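Local coordinates for GCN5-related N-acetyltransferase (Kribbella flavida, PDB 4MY0), which binds acetyl-coenzyme A and probably transfers its acetyl group to amines, perhaps of aminoglycosides, as other GCN5-related N-acetyltransferases do, at residues W69-W74 with V80-I85; A196-D201 with F213-W218; A292-A297 with A350-T355; E303-I308 with T332-S337. All coordinates share one frame; numbering follows the deposited sequence.

Along the chain the four contacts follow the order of the domains. Interaction 1 joins the hairpin strands 61-75 and 78-90 in the first GNAT domain, close to the chain's centre in space. Interaction 2 lies in the second GNAT domain, its centre about 21 Å from that of interaction 1, where helix 192-200 meets strand 212-219. Interactions 3 and 4, with centres about 17 Å apart, both belong to the sterol carrier protein-like domain, and the segments of interaction 4 fall between those of interaction 3 in sequence. V80 of interaction 1 packs on A293 and Y352 of interaction 3, so the first and last domains meet there, whereas interactions 2 and 4 lie on opposite sides of the chain's centre, their own centres about 47 Å apart.

Interaction 1 of 4, residues W69-W74 with V80-I85; sequences WDFQQW and VPMAGI
M82, a selenomethionine, overlaps both F71 and Q73 of the facing strand: its CE lies 3.9 Å from F71 CD2 and 3.7 Å from Q73 CD. The selenium sits at the edge of the phenyl ring, in its plane, 5.3 Å from the ring centroid, a Met-aromatic contact. CG of M82 stands anti to its backbone N (chi1 -173°), and the bends at chi2 and chi3 then swing the methyl between the ring and the amide. On the same face, G84 leaves the F71 ring room to lie close to the backbone, with F71 CD2 3.8 Å from G84 CA. W69 CB lies over one face of the phenyl ring, and W190 and F392 meet that ring edge-to-face.

The strands are antiparallel. W69 with G84, F71 with M82 and Q73 with V80 are the hydrogen-bonded pairs, and their residues share this face; D70 with A83 and Q72 with P81 alternate with them on the other. At all three the bonds run both ways, the shortest being Q73 N to V80 O at 2.6 Å. At the middle pair M82 N bonds to F71 O, and the return bond from F71 N to M82 O is weak at 133°, beside the inverse gamma turn centred on D70. Q73's amide is held by W75 and by the carbonyl of G186, while D70 forms a salt bridge with R52. No side-chain hydrogen bond crosses between the strands, so the backbone ladder supplies the polar pairing, while side chains meet by van der Waals and Met-aromatic contact, Q73 by packing its amide on the M82 methyl.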
loop_
_atom_site.group_PDB
_atom_site.type_symbol
_atom_site.label_atom_id
_atom_site.label_comp_id
_atom_site.label_asym_id
_atom_site.label_seq_id
_atom_site.Cartn_x
_atom_site.Cartn_y
_atom_site.Cartn_z
ATOM N N TRP C 69 -18.831 12.457 31.243
ATOM C CA TRP C 69 -17.661 12.381 32.122
ATOM C C TRP C 69 -17.613 13.604 33.021
ATOM O O TRP C 69 -17.815 14.734 32.545
ATOM C CB TRP C 69 -16.364 12.352 31.304
ATOM C CG TRP C 69 -16.059 11.054 30.635
ATOM C CD1 TRP C 69 -16.287 10.730 29.329
ATOM C CD2 TRP C 69 -15.434 9.911 31.230
ATOM N NE1 TRP C 69 -15.859 9.450 29.080
ATOM C CE2 TRP C 69 -15.328 8.927 30.231
ATOM C CE3 TRP C 69 -14.959 9.626 32.513
ATOM C CZ2 TRP C 69 -14.764 7.673 30.477
ATOM C CZ3 TRP C 69 -14.405 8.385 32.759
ATOM C CH2 TRP C 69 -14.306 7.425 31.748
ATOM N N ASP C 70 -17.329 13.393 34.306
ATOM C CA ASP C 70 -17.135 14.489 35.254
ATOM C C ASP C 70 -15.679 14.958 35.217
ATOM O O ASP C 70 -14.883 14.630 36.098
ATOM C CB ASP C 70 -17.522 14.051 36.675
ATOM C CG ASP C 70 -16.850 12.750 37.089
ATOM O OD1 ASP C 70 -16.565 11.913 36.200
ATOM O OD2 ASP C 70 -16.604 12.570 38.305
ATOM N N PHE C 71 -15.324 15.714 34.182
ATOM C CA PHE C 71 -13.945 16.178 34.025
ATOM C C PHE C 71 -13.749 17.521 34.693
ATOM O O PHE C 71 -14.708 18.148 35.133
ATOM C CB PHE C 71 -13.621 16.400 32.551
ATOM C CG PHE C 71 -13.443 15.143 31.747
ATOM C CD1 PHE C 71 -12.727 14.065 32.250
ATOM C CD2 PHE C 71 -13.965 15.064 30.460
ATOM C CE1 PHE C 71 -12.546 12.913 31.480
ATOM C CE2 PHE C 71 -13.791 13.923 29.680
ATOM C CZ PHE C 71 -13.086 12.839 30.197
ATOM N N GLN C 72 -12.493 17.964 34.747
ATOM C CA GLN C 72 -12.188 19.385 34.819
ATOM C C GLN C 72 -11.366 19.662 33.571
ATOM O O GLN C 72 -10.824 18.726 32.963
ATOM C CB GLN C 72 -11.407 19.748 36.088
ATOM C CG GLN C 72 -12.077 19.281 37.377
ATOM C CD GLN C 72 -11.670 20.101 38.576
ATOM O OE1 GLN C 72 -11.996 21.284 38.667
ATOM N NE2 GLN C 72 -10.959 19.480 39.511
ATOM N N GLN C 73 -11.287 20.924 33.159
ATOM C CA GLN C 73 -10.498 21.260 31.975
ATOM C C GLN C 73 -9.684 22.510 32.255
ATOM O O GLN C 73 -10.184 23.485 32.828
ATOM C CB GLN C 73 -11.377 21.440 30.734
ATOM C CG GLN C 73 -10.580 21.404 29.422
ATOM C CD GLN C 73 -11.447 21.644 28.205
ATOM O OE1 GLN C 73 -12.471 22.318 28.287
ATOM N NE2 GLN C 73 -11.041 21.088 27.067
ATOM N N TRP C 74 -8.413 22.468 31.882
ATOM C CA TRP C 74 -7.540 23.611 32.120
ATOM C C TRP C 74 -7.912 24.732 31.161
ATOM O O TRP C 74 -8.103 24.490 29.967
ATOM C CB TRP C 74 -6.084 23.207 31.897
ATOM C CG TRP C 74 -5.506 22.373 33.015
ATOM C CD1 TRP C 74 -5.422 21.007 33.074
ATOM C CD2 TRP C 74 -4.920 22.864 34.227
ATOM N NE1 TRP C 74 -4.817 20.625 34.251
ATOM C CE2 TRP C 74 -4.498 21.746 34.977
ATOM C CE3 TRP C 74 -4.715 24.145 34.751
ATOM C CZ2 TRP C 74 -3.887 21.868 36.226
ATOM C CZ3 TRP C 74 -4.097 24.269 35.986
ATOM C CH2 TRP C 74 -3.691 23.137 36.712
ATOM N N VAL C 80 -11.348 24.182 35.270
ATOM C CA VAL C 80 -12.759 24.514 35.135
ATOM C C VAL C 80 -13.557 23.215 35.034
ATOM O O VAL C 80 -13.240 22.368 34.192
ATOM C CB VAL C 80 -13.006 25.351 33.859
ATOM C CG1 VAL C 80 -14.449 25.867 33.813
ATOM C CG2 VAL C 80 -11.995 26.507 33.763
ATOM N N PRO C 81 -14.580 23.046 35.899
ATOM C CA PRO C 81 -15.399 21.821 35.828
ATOM C C PRO C 81 -16.002 21.688 34.430
ATOM O O PRO C 81 -16.402 22.700 33.843
ATOM C CB PRO C 81 -16.493 22.057 36.875
ATOM C CG PRO C 81 -15.867 23.072 37.870
ATOM C CD PRO C 81 -15.027 23.967 36.965
HETATM N N MSE C 82 -16.036 20.476 33.887
HETATM C CA MSE C 82 -16.387 20.323 32.486
HETATM C C MSE C 82 -17.161 19.041 32.235
HETATM O O MSE C 82 -16.817 17.989 32.769
HETATM C CB MSE C 82 -15.117 20.354 31.627
HETATM C CG MSE C 82 -15.403 20.377 30.132
HETATM SE SE MSE C 82 -15.317 18.578 29.374
HETATM C CE MSE C 82 -13.399 18.602 29.048
ATOM N N ALA C 83 -18.211 19.125 31.424
ATOM C CA ALA C 83 -19.001 17.940 31.103
ATOM C C ALA C 83 -18.515 17.329 29.792
ATOM O O ALA C 83 -18.808 17.848 28.713
ATOM C CB ALA C 83 -20.471 18.300 30.991
ATOM N N GLY C 84 -17.793 16.220 29.869
ATOM C CA GLY C 84 -17.267 15.610 28.648
ATOM C C GLY C 84 -18.250 14.592 28.089
ATOM O O GLY C 84 -18.481 13.555 28.706
ATOM N N ILE C 85 -18.828 14.883 26.927
ATOM C CA ILE C 85 -19.899 14.051 26.385
ATOM C C ILE C 85 -19.299 12.887 25.593
ATOM O O ILE C 85 -18.436 13.096 24.733
ATOM C CB ILE C 85 -20.870 14.877 25.486
ATOM C CG1 ILE C 85 -21.206 16.224 26.141
ATOM C CG2 ILE C 85 -22.166 14.069 25.179
ATOM C CD1 ILE C 85 -21.690 16.146 27.633
#

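Interaction 2 of 4, residues A196-D201 with F213-W218; sequences AEWLED and FVVYNW
V215 and W198 bury the most surface here, and L199 adds a smaller share. The indole and the valine approach from opposite directions, and the two valine methyls divide the six-membered ring between them. CG1 lies over one face of the indole, offset toward the rim and 3.6 Å from W198 CZ2, whereas CG2 approaches W198 CH2 obliquely at 3.5 Å. With CG anti to the backbone N (chi1 -180°), the tryptophan swings its benzo end off the side of the helix and across to the strand. L199, one residue further on, crosses V215 at about a right angle and touches it with one methyl, L199 CD2 being 4.0 Å from V215 CG2. No hydrogen bond joins the two segments; the contact is purely apolar.

F171 of helix 168-182 touches both L199 and V215, and A206 of the neighbouring strand 205-209 meets the same two side chains. W198 also reaches strand 222-230 at D226 and E227. On the other side of strand 212-219, Y216 packs on P92 of the second subunit. This is helix-on-sheet packing, as in the mixed alpha and beta GNAT fold, here laying helix 192-200 against antiparallel strands of the second GNAT domain.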
loop_
_atom_site.group_PDB
_atom_site.type_symbol
_atom_site.label_atom_id
_atom_site.label_comp_id
_atom_site.label_asym_id
_atom_site.label_seq_id
_atom_site.Cartn_x
_atom_site.Cartn_y
_atom_site.Cartn_z
ATOM N N ALA C 196 -4.997 6.289 38.639
ATOM C CA ALA C 196 -4.488 5.068 39.249
ATOM C C ALA C 196 -4.768 3.822 38.382
ATOM O O ALA C 196 -3.906 2.940 38.252
ATOM C CB ALA C 196 -5.062 4.898 40.665
ATOM N N GLU C 197 -5.967 3.751 37.799
ATOM C CA GLU C 197 -6.326 2.646 36.906
ATOM C C GLU C 197 -5.372 2.604 35.722
ATOM O O GLU C 197 -4.899 1.544 35.311
ATOM C CB GLU C 197 -7.768 2.805 36.394
ATOM C CG GLU C 197 -8.841 2.803 37.492
ATOM C CD GLU C 197 -10.264 2.900 36.938
ATOM O OE1 GLU C 197 -10.446 2.719 35.711
ATOM O OE2 GLU C 197 -11.196 3.156 37.736
ATOM N N TRP C 198 -5.096 3.787 35.193
ATOM C CA TRP C 198 -4.241 3.994 34.038
ATOM C C TRP C 198 -2.830 3.503 34.357
ATOM O O TRP C 198 -2.225 2.792 33.558
ATOM C CB TRP C 198 -4.277 5.493 33.709
ATOM C CG TRP C 198 -3.485 5.998 32.540
ATOM C CD1 TRP C 198 -3.473 5.504 31.263
ATOM C CD2 TRP C 198 -2.636 7.161 32.529
ATOM N NE1 TRP C 198 -2.641 6.265 30.472
ATOM C CE2 TRP C 198 -2.122 7.293 31.221
ATOM C CE3 TRP C 198 -2.251 8.095 33.504
ATOM C CZ2 TRP C 198 -1.245 8.325 30.861
ATOM C CZ3 TRP C 198 -1.378 9.120 33.146
ATOM C CH2 TRP C 198 -0.884 9.224 31.832
ATOM N N LEU C 199 -2.333 3.846 35.544
ATOM C CA LEU C 199 -0.977 3.475 35.951
ATOM C C LEU C 199 -0.874 2.021 36.401
ATOM O O LEU C 199 0.214 1.452 36.387
ATOM C CB LEU C 199 -0.475 4.391 37.070
ATOM C CG LEU C 199 -0.327 5.879 36.735
ATOM C CD1 LEU C 199 0.074 6.683 37.968
ATOM C CD2 LEU C 199 0.669 6.086 35.608
ATOM N N GLU C 200 -1.991 1.419 36.812
ATOM C CA GLU C 200 -1.974 0.006 37.223
ATOM C C GLU C 200 -2.101 -0.950 36.025
ATOM O O GLU C 200 -1.720 -2.111 36.108
ATOM C CB GLU C 200 -3.055 -0.287 38.277
ATOM C CG GLU C 200 -2.997 -1.716 38.838
ATOM C CD GLU C 200 -3.595 -1.839 40.232
ATOM O OE1 GLU C 200 -3.779 -0.798 40.897
ATOM O OE2 GLU C 200 -3.880 -2.980 40.665
ATOM N N ASP C 201 -2.635 -0.450 34.914
ATOM C CA ASP C 201 -2.728 -1.219 33.677
ATOM C C ASP C 201 -1.324 -1.683 33.244
ATOM O O ASP C 201 -0.436 -0.862 32.977
ATOM C CB ASP C 201 -3.392 -0.350 32.600
ATOM C CG ASP C 201 -3.698 -1.107 31.311
ATOM O OD1 ASP C 201 -2.993 -2.089 30.984
ATOM O OD2 ASP C 201 -4.637 -0.687 30.600
ATOM N N PHE C 213 7.386 13.037 34.674
ATOM C CA PHE C 213 7.045 11.643 34.424
ATOM C C PHE C 213 6.758 11.373 32.952
ATOM O O PHE C 213 6.549 12.292 32.170
ATOM C CB PHE C 213 5.846 11.207 35.275
ATOM C CG PHE C 213 4.539 11.870 34.901
ATOM C CD1 PHE C 213 4.014 12.887 35.689
ATOM C CD2 PHE C 213 3.805 11.437 33.799
ATOM C CE1 PHE C 213 2.799 13.482 35.367
ATOM C CE2 PHE C 213 2.593 12.032 33.463
ATOM C CZ PHE C 213 2.086 13.054 34.249
ATOM N N VAL C 214 6.711 10.101 32.589
ATOM C CA VAL C 214 6.310 9.734 31.237
ATOM C C VAL C 214 5.504 8.446 31.325
ATOM O O VAL C 214 5.800 7.556 32.146
ATOM C CB VAL C 214 7.527 9.573 30.292
ATOM C CG1 VAL C 214 8.435 8.459 30.772
ATOM C CG2 VAL C 214 7.080 9.308 28.834
ATOM N N VAL C 215 4.454 8.373 30.518
ATOM C CA VAL C 215 3.671 7.153 30.395
ATOM C C VAL C 215 3.626 6.794 28.923
ATOM O O VAL C 215 3.256 7.619 28.087
ATOM C CB VAL C 215 2.244 7.335 30.921
ATOM C CG1 VAL C 215 1.484 6.004 30.856
ATOM C CG2 VAL C 215 2.282 7.869 32.367
ATOM N N TYR C 216 4.030 5.572 28.593
ATOM C CA TYR C 216 4.004 5.140 27.201
ATOM C C TYR C 216 3.627 3.668 27.071
ATOM O O TYR C 216 3.470 2.962 28.076
ATOM C CB TYR C 216 5.327 5.449 26.488
ATOM C CG TYR C 216 6.533 4.683 26.988
ATOM C CD1 TYR C 216 7.055 3.619 26.261
ATOM C CD2 TYR C 216 7.168 5.042 28.167
ATOM C CE1 TYR C 216 8.160 2.932 26.703
ATOM C CE2 TYR C 216 8.276 4.354 28.622
ATOM C CZ TYR C 216 8.769 3.302 27.889
ATOM O OH TYR C 216 9.891 2.635 28.338
ATOM N N ASN C 217 3.444 3.220 25.831
ATOM C CA ASN C 217 3.023 1.842 25.572
ATOM C C ASN C 217 3.334 1.440 24.136
ATOM O O ASN C 217 3.750 2.279 23.327
ATOM C CB ASN C 217 1.523 1.674 25.853
ATOM C CG ASN C 217 0.695 2.823 25.299
ATOM O OD1 ASN C 217 0.525 2.955 24.087
ATOM N ND2 ASN C 217 0.181 3.669 26.191
ATOM N N TRP C 218 3.137 0.162 23.815
ATOM C CA TRP C 218 3.358 -0.310 22.451
ATOM C C TRP C 218 2.213 0.072 21.542
ATOM O O TRP C 218 1.053 -0.028 21.936
ATOM C CB TRP C 218 3.512 -1.826 22.437
ATOM C CG TRP C 218 4.804 -2.266 23.046
ATOM C CD1 TRP C 218 4.998 -2.755 24.309
ATOM C CD2 TRP C 218 6.095 -2.239 22.423
ATOM N NE1 TRP C 218 6.326 -3.040 24.498
ATOM C CE2 TRP C 218 7.021 -2.738 23.353
ATOM C CE3 TRP C 218 6.549 -1.864 21.154
ATOM C CZ2 TRP C 218 8.381 -2.858 23.064
ATOM C CZ3 TRP C 218 7.895 -1.980 20.867
ATOM C CH2 TRP C 218 8.799 -2.466 21.822
#

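Interaction 3 of 4, residues A292-A297 with A350-T355; sequences AARGFA and ALYAGT
R294 NH2 and NE both point at the carbonyl oxygen of Y352, and these are the polar bonds of the contact. The bond from R294 NH2 to Y352 O measures 2.9 Å, with the donor tilted 20° from the carbonyl plane; that from R294 NE to Y352 O is bent and weak, at 3.1 Å. NH1, the remaining nitrogen, turns back to the carbonyl of its neighbour G295 in another weak bond.

The acceptor lies at the end of helix 345-352, where G354, with positive phi, closes a Schellman motif. A guanidinium on this carbonyl would complement the partial negative charge of the helix end. Both segments belong to the sterol carrier protein-like domain, and the arginine ties the segment just after helix 287-293 to that terminus.

R294 CD and NE lie over one face of the Y352 ring, while CB and CG run beside its hydroxyl end. R294 CD is 4.1 Å from the ring centroid in a CH-pi contact. The chain runs extended from CG to NE, sliding past the tyrosine in the opposite direction, and the guanidinium plane stands 84° from the ring. With R294 CZ 5.2 Å from the Y352 ring centroid, any cation-pi attraction is weak at most. R294 CB is 3.6 Å from Y352 OH, a hydroxyl that is hydrogen-bonded to A290 O. W75 meets the tyrosine ring edge-to-face.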
loop_
_atom_site.group_PDB
_atom_site.type_symbol
_atom_site.label_atom_id
_atom_site.label_comp_id
_atom_site.label_asym_id
_atom_site.label_seq_id
_atom_site.Cartn_x
_atom_site.Cartn_y
_atom_site.Cartn_z
ATOM N N ALA C 292 -15.679 33.288 35.269
ATOM C CA ALA C 292 -15.167 33.428 36.629
ATOM C C ALA C 292 -14.088 32.403 36.949
ATOM O O ALA C 292 -13.182 32.683 37.725
ATOM C CB ALA C 292 -16.304 33.328 37.645
ATOM N N ALA C 293 -14.183 31.214 36.354
ATOM C CA ALA C 293 -13.230 30.147 36.668
ATOM C C ALA C 293 -12.009 30.120 35.734
ATOM O O ALA C 293 -11.023 29.435 36.021
ATOM C CB ALA C 293 -13.932 28.798 36.676
ATOM N N ARG C 294 -12.078 30.859 34.622
ATOM C CA ARG C 294 -11.009 30.859 33.624
ATOM C C ARG C 294 -9.780 31.627 34.107
ATOM O O ARG C 294 -9.905 32.603 34.841
ATOM C CB ARG C 294 -11.497 31.492 32.312
ATOM C CG ARG C 294 -10.601 31.166 31.102
ATOM C CD ARG C 294 -11.038 31.912 29.856
ATOM N NE ARG C 294 -10.519 31.334 28.605
ATOM C CZ ARG C 294 -9.295 31.566 28.127
ATOM N NH1 ARG C 294 -8.459 32.345 28.805
ATOM N NH2 ARG C 294 -8.897 31.027 26.974
ATOM N N GLY C 295 -8.590 31.188 33.704
ATOM C CA GLY C 295 -7.405 32.021 33.882
ATOM C C GLY C 295 -7.342 32.964 32.695
ATOM O O GLY C 295 -7.769 32.595 31.600
ATOM N N PHE C 296 -6.857 34.183 32.902
ATOM C CA PHE C 296 -6.712 35.126 31.794
ATOM C C PHE C 296 -5.262 35.569 31.670
ATOM O O PHE C 296 -4.529 35.560 32.654
ATOM C CB PHE C 296 -7.629 36.341 31.981
ATOM C CG PHE C 296 -9.078 36.038 31.734
ATOM C CD1 PHE C 296 -9.618 36.175 30.463
ATOM C CD2 PHE C 296 -9.898 35.590 32.763
ATOM C CE1 PHE C 296 -10.949 35.874 30.221
ATOM C CE2 PHE C 296 -11.238 35.290 32.524
ATOM C CZ PHE C 296 -11.760 35.436 31.260
ATOM N N ALA C 297 -4.865 35.961 30.462
ATOM C CA ALA C 297 -3.481 36.320 30.161
ATOM C C ALA C 297 -2.903 37.382 31.099
ATOM O O ALA C 297 -3.522 38.415 31.331
ATOM C CB ALA C 297 -3.357 36.772 28.708
ATOM N N ALA C 350 -16.069 29.486 20.845
ATOM C CA ALA C 350 -14.815 29.665 20.111
ATOM C C ALA C 350 -14.000 30.843 20.677
ATOM O O ALA C 350 -12.772 30.755 20.814
ATOM C CB ALA C 350 -15.081 29.853 18.626
ATOM N N LEU C 351 -14.678 31.939 21.007
ATOM C CA LEU C 351 -14.009 33.086 21.627
ATOM C C LEU C 351 -13.375 32.687 22.965
ATOM O O LEU C 351 -12.224 33.046 23.254
ATOM C CB LEU C 351 -15.002 34.236 21.833
ATOM C CG LEU C 351 -14.515 35.405 22.683
ATOM C CD1 LEU C 351 -13.419 36.134 21.950
ATOM C CD2 LEU C 351 -15.649 36.371 23.075
ATOM N N TYR C 352 -14.123 31.928 23.768
ATOM C CA TYR C 352 -13.648 31.440 25.068
ATOM C C TYR C 352 -12.403 30.583 24.893
ATOM O O TYR C 352 -11.521 30.561 25.757
ATOM C CB TYR C 352 -14.748 30.616 25.742
ATOM C CG TYR C 352 -14.446 30.166 27.160
ATOM C CD1 TYR C 352 -14.866 30.927 28.245
ATOM C CD2 TYR C 352 -13.773 28.969 27.417
ATOM C CE1 TYR C 352 -14.606 30.529 29.545
ATOM C CE2 TYR C 352 -13.518 28.547 28.726
ATOM C CZ TYR C 352 -13.945 29.343 29.781
ATOM O OH TYR C 352 -13.708 28.969 31.085
ATOM N N ALA C 353 -12.338 29.878 23.769
ATOM C CA ALA C 353 -11.217 28.990 23.488
ATOM C C ALA C 353 -10.009 29.720 22.899
ATOM O O ALA C 353 -8.984 29.091 22.641
ATOM C CB ALA C 353 -11.655 27.867 22.540
ATOM N N GLY C 354 -10.137 31.024 22.655
ATOM C CA GLY C 354 -9.047 31.808 22.087
ATOM C C GLY C 354 -8.984 31.884 20.561
ATOM O O GLY C 354 -7.984 32.319 19.996
ATOM N N THR C 355 -10.043 31.474 19.872
ATOM C CA THR C 355 -10.079 31.630 18.415
ATOM C C THR C 355 -10.062 33.131 18.069
ATOM O O THR C 355 -10.809 33.911 18.654
ATOM C CB THR C 355 -11.330 30.938 17.831
ATOM O OG1 THR C 355 -11.379 29.585 18.302
ATOM C CG2 THR C 355 -11.321 30.940 16.297
#

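Interaction 4 of 4, residues E303-I308 with T332-S337; sequences EVDLLI and TPSDRS
The R336 guanidinium has the D305 carboxylate at its edge and S334 OG over one face, 3.1 Å above the plane and offset toward the rim. R336 grips the acid side-on, through NE and NH1, with the two planes twisted 35° apart. R336 NH1 gives the straighter bond, 2.8 Å to D305 OD1 at 170°, lying in the guanidinium plane and using the syn lone pair of that oxygen. R336 NE reaches D305 OD2 at 2.9 Å, but from above the carboxylate plane. The arginine bends at chi3 (-82°), which turns its NE and NH1 side onto the acid.

S334 takes the opposite face of the carboxylate from R336 NE. Its hydroxyl donates to OD2, with S334 OG 2.8 Å from D305 OD2, on the syn side and out of the plane. The same OG accepts from R336 N at 3.2 Å, which makes an ST turn, so the serine both steadies the backbone that carries the arginine and binds the acid the arginine grips.

D305 has further partners on strand 318-325: R319 forms a salt bridge to OD2, and H321 a hydrogen bond to OD1. With two arginines close by, the aspartate is probably held in its charged form. Strand 318-325 lies between strands 302-309 and 328-333, and R336, in the loop after edge strand 328-333, reaches across it to D305 at the surface of the domain. This is a strand-to-loop salt-bridge network, with an ST turn, on the mixed sheet of a sterol carrier protein-like domain.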
loop_
_atom_site.group_PDB
_atom_site.type_symbol
_atom_site.label_atom_id
_atom_site.label_comp_id
_atom_site.label_asym_id
_atom_site.label_seq_id
_atom_site.Cartn_x
_atom_site.Cartn_y
_atom_site.Cartn_z
ATOM N N GLU C 303 -12.314 45.864 29.161
ATOM C CA GLU C 303 -13.685 46.174 29.552
ATOM C C GLU C 303 -14.481 46.247 28.259
ATOM O O GLU C 303 -14.313 47.186 27.481
ATOM C CB GLU C 303 -13.757 47.521 30.266
ATOM C CG GLU C 303 -12.814 47.663 31.457
ATOM C CD GLU C 303 -13.272 46.888 32.683
ATOM O OE1 GLU C 303 -12.478 46.765 33.639
ATOM O OE2 GLU C 303 -14.425 46.410 32.699
ATOM N N VAL C 304 -15.337 45.257 28.024
ATOM C CA VAL C 304 -16.009 45.102 26.739
ATOM C C VAL C 304 -17.384 44.502 26.950
ATOM O O VAL C 304 -17.531 43.553 27.723
ATOM C CB VAL C 304 -15.236 44.111 25.822
ATOM C CG1 VAL C 304 -15.995 43.874 24.535
ATOM C CG2 VAL C 304 -13.844 44.622 25.513
ATOM N N ASP C 305 -18.387 45.026 26.253
ATOM C CA ASP C 305 -19.708 44.393 26.275
ATOM C C ASP C 305 -19.831 43.258 25.249
ATOM O O ASP C 305 -19.217 43.300 24.178
ATOM C CB ASP C 305 -20.815 45.437 26.071
ATOM C CG ASP C 305 -21.211 46.147 27.373
ATOM O OD1 ASP C 305 -20.452 46.066 28.368
ATOM O OD2 ASP C 305 -22.286 46.795 27.399
ATOM N N LEU C 306 -20.614 42.239 25.597
ATOM C CA LEU C 306 -20.934 41.140 24.694
ATOM C C LEU C 306 -22.446 40.975 24.666
ATOM O O LEU C 306 -23.092 40.989 25.721
ATOM C CB LEU C 306 -20.321 39.837 25.198
ATOM C CG LEU C 306 -18.818 39.833 25.426
ATOM C CD1 LEU C 306 -18.371 38.469 25.926
ATOM C CD2 LEU C 306 -18.094 40.211 24.133
ATOM N N LEU C 307 -23.008 40.821 23.474
ATOM C CA LEU C 307 -24.423 40.492 23.346
ATOM C C LEU C 307 -24.526 39.017 22.971
ATOM O O LEU C 307 -24.127 38.617 21.879
ATOM C CB LEU C 307 -25.118 41.375 22.303
ATOM C CG LEU C 307 -26.603 41.071 22.100
ATOM C CD1 LEU C 307 -27.366 41.209 23.425
ATOM C CD2 LEU C 307 -27.210 41.956 21.031
ATOM N N ILE C 308 -25.032 38.206 23.895
ATOM C CA ILE C 308 -25.107 36.763 23.681
ATOM C C ILE C 308 -26.513 36.340 23.268
ATOM O O ILE C 308 -27.491 36.611 23.971
ATOM C CB ILE C 308 -24.703 35.986 24.958
ATOM C CG1 ILE C 308 -23.237 36.252 25.322
ATOM C CG2 ILE C 308 -24.954 34.485 24.785
ATOM C CD1 ILE C 308 -22.830 35.666 26.693
ATOM N N THR C 332 -20.804 40.394 33.954
ATOM C CA THR C 332 -21.977 40.929 34.653
ATOM C C THR C 332 -22.988 41.522 33.665
ATOM O O THR C 332 -22.605 41.953 32.576
ATOM C CB THR C 332 -21.577 42.030 35.662
ATOM O OG1 THR C 332 -20.814 43.037 34.989
ATOM C CG2 THR C 332 -20.753 41.451 36.811
ATOM N N PRO C 333 -24.281 41.562 34.047
ATOM C CA PRO C 333 -25.313 42.132 33.169
ATOM C C PRO C 333 -25.054 43.593 32.822
ATOM O O PRO C 333 -24.577 44.341 33.679
ATOM C CB PRO C 333 -26.580 42.038 34.025
ATOM C CG PRO C 333 -26.326 40.885 34.943
ATOM C CD PRO C 333 -24.866 41.002 35.281
ATOM N N SER C 334 -25.379 43.992 31.592
ATOM C CA SER C 334 -25.206 45.384 31.158
ATOM C C SER C 334 -26.538 45.993 30.726
ATOM O O SER C 334 -27.329 45.330 30.059
ATOM C CB SER C 334 -24.210 45.464 29.991
ATOM O OG SER C 334 -24.075 46.799 29.512
ATOM N N ASP C 335 -26.780 47.254 31.082
ATOM C CA ASP C 335 -28.005 47.920 30.643
ATOM C C ASP C 335 -27.758 48.856 29.457
ATOM O O ASP C 335 -28.618 49.672 29.101
ATOM C CB ASP C 335 -28.692 48.649 31.804
ATOM C CG ASP C 335 -27.752 49.568 32.565
ATOM O OD1 ASP C 335 -26.686 49.922 32.015
ATOM O OD2 ASP C 335 -28.089 49.949 33.713
ATOM N N ARG C 336 -26.583 48.720 28.842
ATOM C CA ARG C 336 -26.216 49.533 27.687
ATOM C C ARG C 336 -26.918 49.008 26.429
ATOM O O ARG C 336 -27.419 47.880 26.427
ATOM C CB ARG C 336 -24.685 49.577 27.523
ATOM C CG ARG C 336 -23.970 50.338 28.668
ATOM C CD ARG C 336 -22.441 50.389 28.505
ATOM N NE ARG C 336 -21.787 49.165 28.964
ATOM C CZ ARG C 336 -21.444 48.924 30.230
ATOM N NH1 ARG C 336 -20.858 47.777 30.557
ATOM N NH2 ARG C 336 -21.687 49.823 31.172
ATOM N N SER C 337 -26.991 49.829 25.379
ATOM C CA SER C 337 -27.734 49.445 24.172
ATOM C C SER C 337 -27.100 49.909 22.856
ATOM O O SER C 337 -27.686 49.721 21.790
ATOM C CB SER C 337 -29.182 49.933 24.256
ATOM O OG SER C 337 -29.241 51.342 24.407
#